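Local atomic coordinates of ATP-citrate lyase beta-subunit (Chlorobium limicola, PDB entry 6HXJ), a protein that probably helps ATP-citrate lyase convert citrate, CoA and ATP to acetyl-CoA, oxaloacetate, ADP and phosphate. Residues L175-C178 and F179-D183; E237-I240 and M241-D244. All coordinates share one frame; numbering follows the deposited sequence.

Contact 1: residues L175-C178 and F179-D183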
ATOM      1  N   LEU A 175      35.016  18.481 -58.292  1.00 92.27           N
ATOM      2  CA  LEU A 175      36.066  18.184 -57.344  1.00 90.49           C
ATOM      3  C   LEU A 175      35.870  19.039 -56.116  1.00 92.78           C
ATOM      4  O   LEU A 175      35.941  18.533 -55.007  1.00 92.10           O
ATOM      5  CB  LEU A 175      37.405  18.510 -57.962  1.00 91.20           C
ATOM      6  CG  LEU A 175      38.642  17.970 -57.225  1.00 95.91           C
ATOM      7  CD1 LEU A 175      38.733  16.449 -57.335  1.00 97.19           C
ATOM      8  CD2 LEU A 175      39.917  18.595 -57.786  1.00100.07           C
ATOM      9  N   ILE A 176      35.578  20.326 -56.315  1.00 88.39           N
ATOM     10  CA  ILE A 176      35.341  21.285 -55.245  1.00 86.06           C
ATOM     11  C   ILE A 176      34.136  20.883 -54.428  1.00 91.63           C
ATOM     12  O   ILE A 176      34.174  21.016 -53.205  1.00 91.35           O
ATOM     13  CB  ILE A 176      35.224  22.705 -55.819  1.00 89.32           C
ATOM     14  CG1 ILE A 176      36.622  23.241 -56.193  1.00 88.28           C
ATOM     15  CG2 ILE A 176      34.544  23.655 -54.826  1.00 89.23           C
ATOM     16  CD1 ILE A 176      36.647  24.386 -57.162  1.00 86.80           C
ATOM     17  N   LEU A 177      33.074  20.384 -55.090  1.00 89.97           N
ATOM     18  CA  LEU A 177      31.854  19.923 -54.430  1.00 90.67           C
ATOM     19  C   LEU A 177      32.185  18.676 -53.616  1.00 93.46           C
ATOM     20  O   LEU A 177      31.771  18.575 -52.465  1.00 93.70           O
ATOM     21  CB  LEU A 177      30.735  19.624 -55.454  1.00 93.40           C
ATOM     22  CG  LEU A 177      29.881  20.790 -55.791  1.00 99.88           C
ATOM     23  CD1 LEU A 177      28.903  20.455 -56.907  1.00102.35           C
ATOM     24  CD2 LEU A 177      29.219  21.330 -54.548  1.00104.65           C
ATOM     25  N   CYS A 178      32.974  17.759 -54.206  1.00 88.07           N
ATOM     26  CA  CYS A 178      33.407  16.520 -53.600  1.00 87.56           C
ATOM     27  C   CYS A 178      34.209  16.841 -52.375  1.00 89.50           C
ATOM     28  O   CYS A 178      33.965  16.232 -51.349  1.00 91.08           O
ATOM     29  CB  CYS A 178      34.201  15.662 -54.587  1.00 89.60           C
ATOM     30  SG  CYS A 178      34.839  14.093 -53.911  1.00 93.70           S
ATOM     31  N   PHE A 179      35.103  17.826 -52.439  1.00 83.46           N
ATOM     32  CA  PHE A 179      35.948  18.208 -51.315  1.00 80.77           C
ATOM     33  C   PHE A 179      35.106  18.781 -50.199  1.00 87.58           C
ATOM     34  O   PHE A 179      35.219  18.339 -49.048  1.00 86.05           O
ATOM     35  CB  PHE A 179      37.026  19.203 -51.766  1.00 81.03           C
ATOM     36  CG  PHE A 179      38.047  19.550 -50.710  1.00 79.76           C
ATOM     37  CD1 PHE A 179      37.778  20.514 -49.747  1.00 81.86           C
ATOM     38  CD2 PHE A 179      39.304  18.970 -50.723  1.00 80.72           C
ATOM     39  CE1 PHE A 179      38.737  20.863 -48.793  1.00 81.75           C
ATOM     40  CE2 PHE A 179      40.271  19.337 -49.785  1.00 82.76           C
ATOM     41  CZ  PHE A 179      39.978  20.273 -48.817  1.00 80.28           C
ATOM     42  N   ASP A 180      34.253  19.750 -50.544  1.00 88.92           N
ATOM     43  CA  ASP A 180      33.378  20.420 -49.591  1.00 91.56           C
ATOM     44  C   ASP A 180      32.491  19.404 -48.845  1.00 96.37           C
ATOM     45  O   ASP A 180      32.511  19.336 -47.609  1.00 96.52           O
ATOM     46  CB  ASP A 180      32.524  21.476 -50.329  1.00 96.94           C
ATOM     47  CG  ASP A 180      32.151  22.716 -49.526  1.00123.35           C
ATOM     48  OD1 ASP A 180      30.961  23.115 -49.564  1.00128.69           O
ATOM     49  OD2 ASP A 180      33.069  23.370 -48.978  1.00133.48           O
ATOM     50  N   ASN A 181      31.808  18.558 -49.619  1.00 93.20           N
ATOM     51  CA  ASN A 181      30.838  17.589 -49.138  1.00 93.84           C
ATOM     52  C   ASN A 181      31.396  16.300 -48.522  1.00 94.30           C
ATOM     53  O   ASN A 181      30.691  15.631 -47.763  1.00 93.20           O
ATOM     54  CB  ASN A 181      29.883  17.274 -50.241  1.00 95.44           C
ATOM     55  CG  ASN A 181      28.894  18.415 -50.411  1.00107.16           C
ATOM     56  OD1 ASN A 181      27.881  18.494 -49.710  1.00106.56           O
ATOM     57  ND2 ASN A 181      29.180  19.366 -51.297  1.00 91.57           N
ATOM     58  N   GLU A 182      32.628  15.928 -48.846  1.00 88.70           N
ATOM     59  CA  GLU A 182      33.169  14.698 -48.284  1.00 87.70           C
ATOM     60  C   GLU A 182      34.116  14.918 -47.102  1.00 88.09           C
ATOM     61  O   GLU A 182      34.805  13.978 -46.703  1.00 88.52           O
ATOM     62  CB  GLU A 182      33.845  13.807 -49.362  1.00 88.93           C
ATOM     63  CG  GLU A 182      32.913  13.189 -50.393  1.00 94.06           C
ATOM     64  CD  GLU A 182      31.726  12.386 -49.897  1.00109.74           C
ATOM     65  OE1 GLU A 182      31.877  11.586 -48.945  1.00112.01           O
ATOM     66  OE2 GLU A 182      30.638  12.544 -50.491  1.00 96.92           O
ATOM     67  N   ASP A 183      34.178  16.121 -46.541  1.00 81.91           N
ATOM     68  CA  ASP A 183      35.097  16.401 -45.433  1.00 80.06           C
ATOM     69  C   ASP A 183      36.568  16.026 -45.771  1.00 80.70           C
ATOM     70  O   ASP A 183      37.269  15.487 -44.923  1.00 80.99           O
ATOM     71  CB  ASP A 183      34.623  15.712 -44.113  1.00 82.82           C
ATOM     72  CG  ASP A 183      33.701  16.572 -43.246  1.00 95.14           C
ATOM     73  OD1 ASP A 183      34.214  17.533 -42.580  1.00 94.08           O
ATOM     74  OD2 ASP A 183      32.490  16.245 -43.160  1.00 99.55           O
TER

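Contact 2: residues E237-I240 and M241-D244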
ATOM      1  N   GLU A 237      49.284  -4.694 -32.050  1.00123.98           N
ATOM      2  CA  GLU A 237      48.836  -3.405 -32.541  1.00121.66           C
ATOM      3  C   GLU A 237      47.344  -3.359 -32.730  1.00126.43           C
ATOM      4  O   GLU A 237      46.669  -2.601 -32.028  1.00123.72           O
ATOM      5  CB  GLU A 237      49.569  -3.046 -33.824  1.00124.29           C
ATOM      6  CG  GLU A 237      50.982  -2.538 -33.545  1.00133.25           C
ATOM      7  CD  GLU A 237      51.941  -2.401 -34.716  1.00154.74           C
ATOM      8  OE1 GLU A 237      51.521  -1.896 -35.783  1.00159.31           O
ATOM      9  OE2 GLU A 237      53.134  -2.739 -34.541  1.00138.79           O
ATOM     10  N   GLN A 238      46.816  -4.203 -33.626  1.00126.73           N
ATOM     11  CA  GLN A 238      45.381  -4.267 -33.891  1.00128.45           C
ATOM     12  C   GLN A 238      44.602  -4.549 -32.615  1.00130.24           C
ATOM     13  O   GLN A 238      43.502  -4.021 -32.421  1.00129.52           O
ATOM     14  CB  GLN A 238      45.062  -5.295 -34.975  1.00134.59           C
ATOM     15  CG  GLN A 238      45.720  -4.969 -36.322  1.00146.50           C
ATOM     16  CD  GLN A 238      44.847  -4.902 -37.564  1.00162.84           C
ATOM     17  OE1 GLN A 238      44.321  -3.838 -37.911  1.00156.14           O
ATOM     18  NE2 GLN A 238      44.772  -5.992 -38.335  1.00152.85           N
ATOM     19  N   GLN A 239      45.193  -5.335 -31.713  1.00125.04           N
ATOM     20  CA  GLN A 239      44.511  -5.612 -30.452  1.00123.42           C
ATOM     21  C   GLN A 239      44.342  -4.337 -29.609  1.00122.24           C
ATOM     22  O   GLN A 239      43.266  -4.104 -29.053  1.00121.79           O
ATOM     23  CB  GLN A 239      45.214  -6.735 -29.684  1.00125.05           C
ATOM     24  CG  GLN A 239      44.964  -8.116 -30.286  1.00148.42           C
ATOM     25  CD  GLN A 239      43.721  -8.842 -29.754  1.00174.07           C
ATOM     26  OE1 GLN A 239      42.856  -8.274 -29.061  1.00168.80           O
ATOM     27  NE2 GLN A 239      43.601 -10.128 -30.086  1.00168.05           N
ATOM     28  N   ILE A 240      45.386  -3.486 -29.578  1.00115.16           N
ATOM     29  CA  ILE A 240      45.394  -2.213 -28.855  1.00111.22           C
ATOM     30  C   ILE A 240      44.410  -1.208 -29.488  1.00115.66           C
ATOM     31  O   ILE A 240      43.763  -0.483 -28.732  1.00113.85           O
ATOM     32  CB  ILE A 240      46.840  -1.645 -28.690  1.00111.54           C
ATOM     33  CG1 ILE A 240      47.789  -2.649 -27.970  1.00112.44           C
ATOM     34  CG2 ILE A 240      46.889  -0.268 -28.006  1.00108.46           C
ATOM     35  CD1 ILE A 240      47.485  -3.040 -26.425  1.00119.54           C
ATOM     36  N   MET A 241      44.293  -1.170 -30.853  1.00113.70           N
ATOM     37  CA  MET A 241      43.376  -0.296 -31.609  1.00114.54           C
ATOM     38  C   MET A 241      41.908  -0.678 -31.343  1.00119.13           C
ATOM     39  O   MET A 241      41.028   0.192 -31.331  1.00118.82           O
ATOM     40  CB  MET A 241      43.629  -0.369 -33.124  1.00120.46           C
ATOM     41  CG  MET A 241      44.963   0.136 -33.572  1.00123.67           C
ATOM     42  SD  MET A 241      45.035   0.183 -35.389  1.00132.94           S
ATOM     43  CE  MET A 241      43.892   1.643 -35.794  1.00129.47           C
ATOM     44  N   GLU A 242      41.648  -1.978 -31.149  1.00116.68           N
ATOM     45  CA  GLU A 242      40.329  -2.529 -30.845  1.00118.65           C
ATOM     46  C   GLU A 242      39.923  -2.045 -29.442  1.00116.00           C
ATOM     47  O   GLU A 242      38.809  -1.541 -29.236  1.00115.46           O
ATOM     48  CB  GLU A 242      40.410  -4.083 -30.935  1.00123.92           C
ATOM     49  CG  GLU A 242      39.198  -4.860 -30.424  1.00144.82           C
ATOM     50  CD  GLU A 242      39.468  -6.175 -29.701  1.00173.65           C
ATOM     51  OE1 GLU A 242      38.752  -6.455 -28.711  1.00166.62           O
ATOM     52  OE2 GLU A 242      40.378  -6.927 -30.124  1.00169.81           O
ATOM     53  N   ILE A 243      40.870  -2.191 -28.494  1.00108.16           N
ATOM     54  CA  ILE A 243      40.705  -1.771 -27.105  1.00104.70           C
ATOM     55  C   ILE A 243      40.357  -0.274 -27.043  1.00107.87           C
ATOM     56  O   ILE A 243      39.405   0.087 -26.365  1.00107.37           O
ATOM     57  CB  ILE A 243      41.921  -2.157 -26.210  1.00104.34           C
ATOM     58  CG1 ILE A 243      41.962  -3.682 -25.996  1.00106.70           C
ATOM     59  CG2 ILE A 243      41.815  -1.462 -24.833  1.00100.67           C
ATOM     60  CD1 ILE A 243      43.286  -4.230 -25.651  1.00109.22           C
ATOM     61  N   ASP A 244      41.089   0.569 -27.801  1.00103.78           N
ATOM     62  CA  ASP A 244      40.899   2.017 -27.871  1.00101.35           C
ATOM     63  C   ASP A 244      39.515   2.396 -28.388  1.00104.15           C
ATOM     64  O   ASP A 244      38.865   3.230 -27.762  1.00101.95           O
ATOM     65  CB  ASP A 244      42.019   2.688 -28.697  1.00103.22           C
ATOM     66  CG  ASP A 244      42.192   4.198 -28.567  1.00124.05           C
ATOM     67  OD1 ASP A 244      41.306   4.858 -27.973  1.00127.27           O
ATOM     68  OD2 ASP A 244      43.201   4.724 -29.082  1.00133.19           O
TER

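Contact 1: residues L175-C178 and F179-D183
L177 O receives two N-H groups from one residue, N181, in the last turn of helix 163-181. The backbone N181 N lies 2.8 Å from L177 O, the ordinary i to i+4 bond. The side-chain amide reaches the same oxygen, with N181 ND2 3.0 Å from L177 O at an N-H...O angle of 157°. L177 O sits in the plane of that amide, but ND2 meets it tilted from the carbonyl plane. The first torsion of N181 (chi1 -76°) keeps CG beside its own backbone N and turns the amide back along the helix. Replacing N181 by an alanine removes the amide, and L177 O would probably keep just one of its two donors here, the backbone N-H.

The other backbone bonds follow the same step: F179 N to L175 O, D180 N to I176 O, and E182 N to C178 O at 2.9 Å. The last is the most bent, 135° at the hydrogen, where E182 leaves helical torsions.

Direct side-chain contact within the turn is slight. L177 CD2 lies 3.8 Å from N181 ND2, the two side chains running alongside each other, and C178 SG is 4.1 Å from E182 CG. L175, I176 and F179 turn instead to the antiparallel sheet, packing on I109 of strand 104-112.

The E182 carboxylate has partners beyond this turn: OE2 meets the ring N-H of W16 and a salt bridge from K15, and OE1 takes the N-H of W221. N181 thus adds a second donor to a backbone carbonyl of its own turn, while E182, just past the helix, ties the chain to K15, W16 and W221, and L175, I176 and F179 face the sheet of the ATP-grasp region.

Contact 2: residues E237-I240 and M241-D244
E237 O accepts the N-H of M241 at 3.0 Å from M241 N, nearly in line with the carbonyl bond. The i to i+4 pattern continues through E242 N to Q238 O and D244 N to I240 O; between them I243 N lies 3.1 Å from Q239 O, with 160° at the hydrogen.

Side chains lie against these carbonyls. M241 CG comes within 3.6 Å of E237 O, its first torsion (chi1 -65°) setting CG beside the backbone N. I243 lays its longer branch over the preceding turn, with CD1 3.4 Å from Q239 O. Its CD1 is also 4.4 Å from I240 CD1, a loose apolar touch. Both isoleucines meet V251 of strand 250-255, and I243 also packs on W298, A299 and A302 of helix 297-309. Elsewhere on the helix Q239 and E242 run side by side, their amide and carboxylate planes 45° apart.

E237 OE2 forms a salt bridge with R231 and accepts the backbone N-H of E255. D244 OD2 has weak hydrogen bonds to V251 N and S250 OG. The chemistry is thus that of an amphipathic helix: isoleucines against strand and neighbouring helix, E237 and D244 joined to opposite ends of strand 250-255, the latter weakly, and Q238, Q239, M241 and E242 exposed.

Contact 1 comes first along the chain and closes before contact 2 opens. Their centres are 31 Å apart and their nearest atoms about 18 Å, with no touch between them. Residues 175-183 span the last turn of helix 163-181 and the exit from it, in the ATP-grasp region, beside the antiparallel sheet that holds strands 104-112 and 184-195. Residues 237-244 belong to helix 235-246 in the citrate-binding region, next to strand 250-255, within this chain an outer strand of the mixed sheet. Each helix packs on its own region's sheet, so the contacts belong to separately built parts. The D244 side chain is about 10 Å from bound coenzyme A and about 11 Å from citrate, near but not touching.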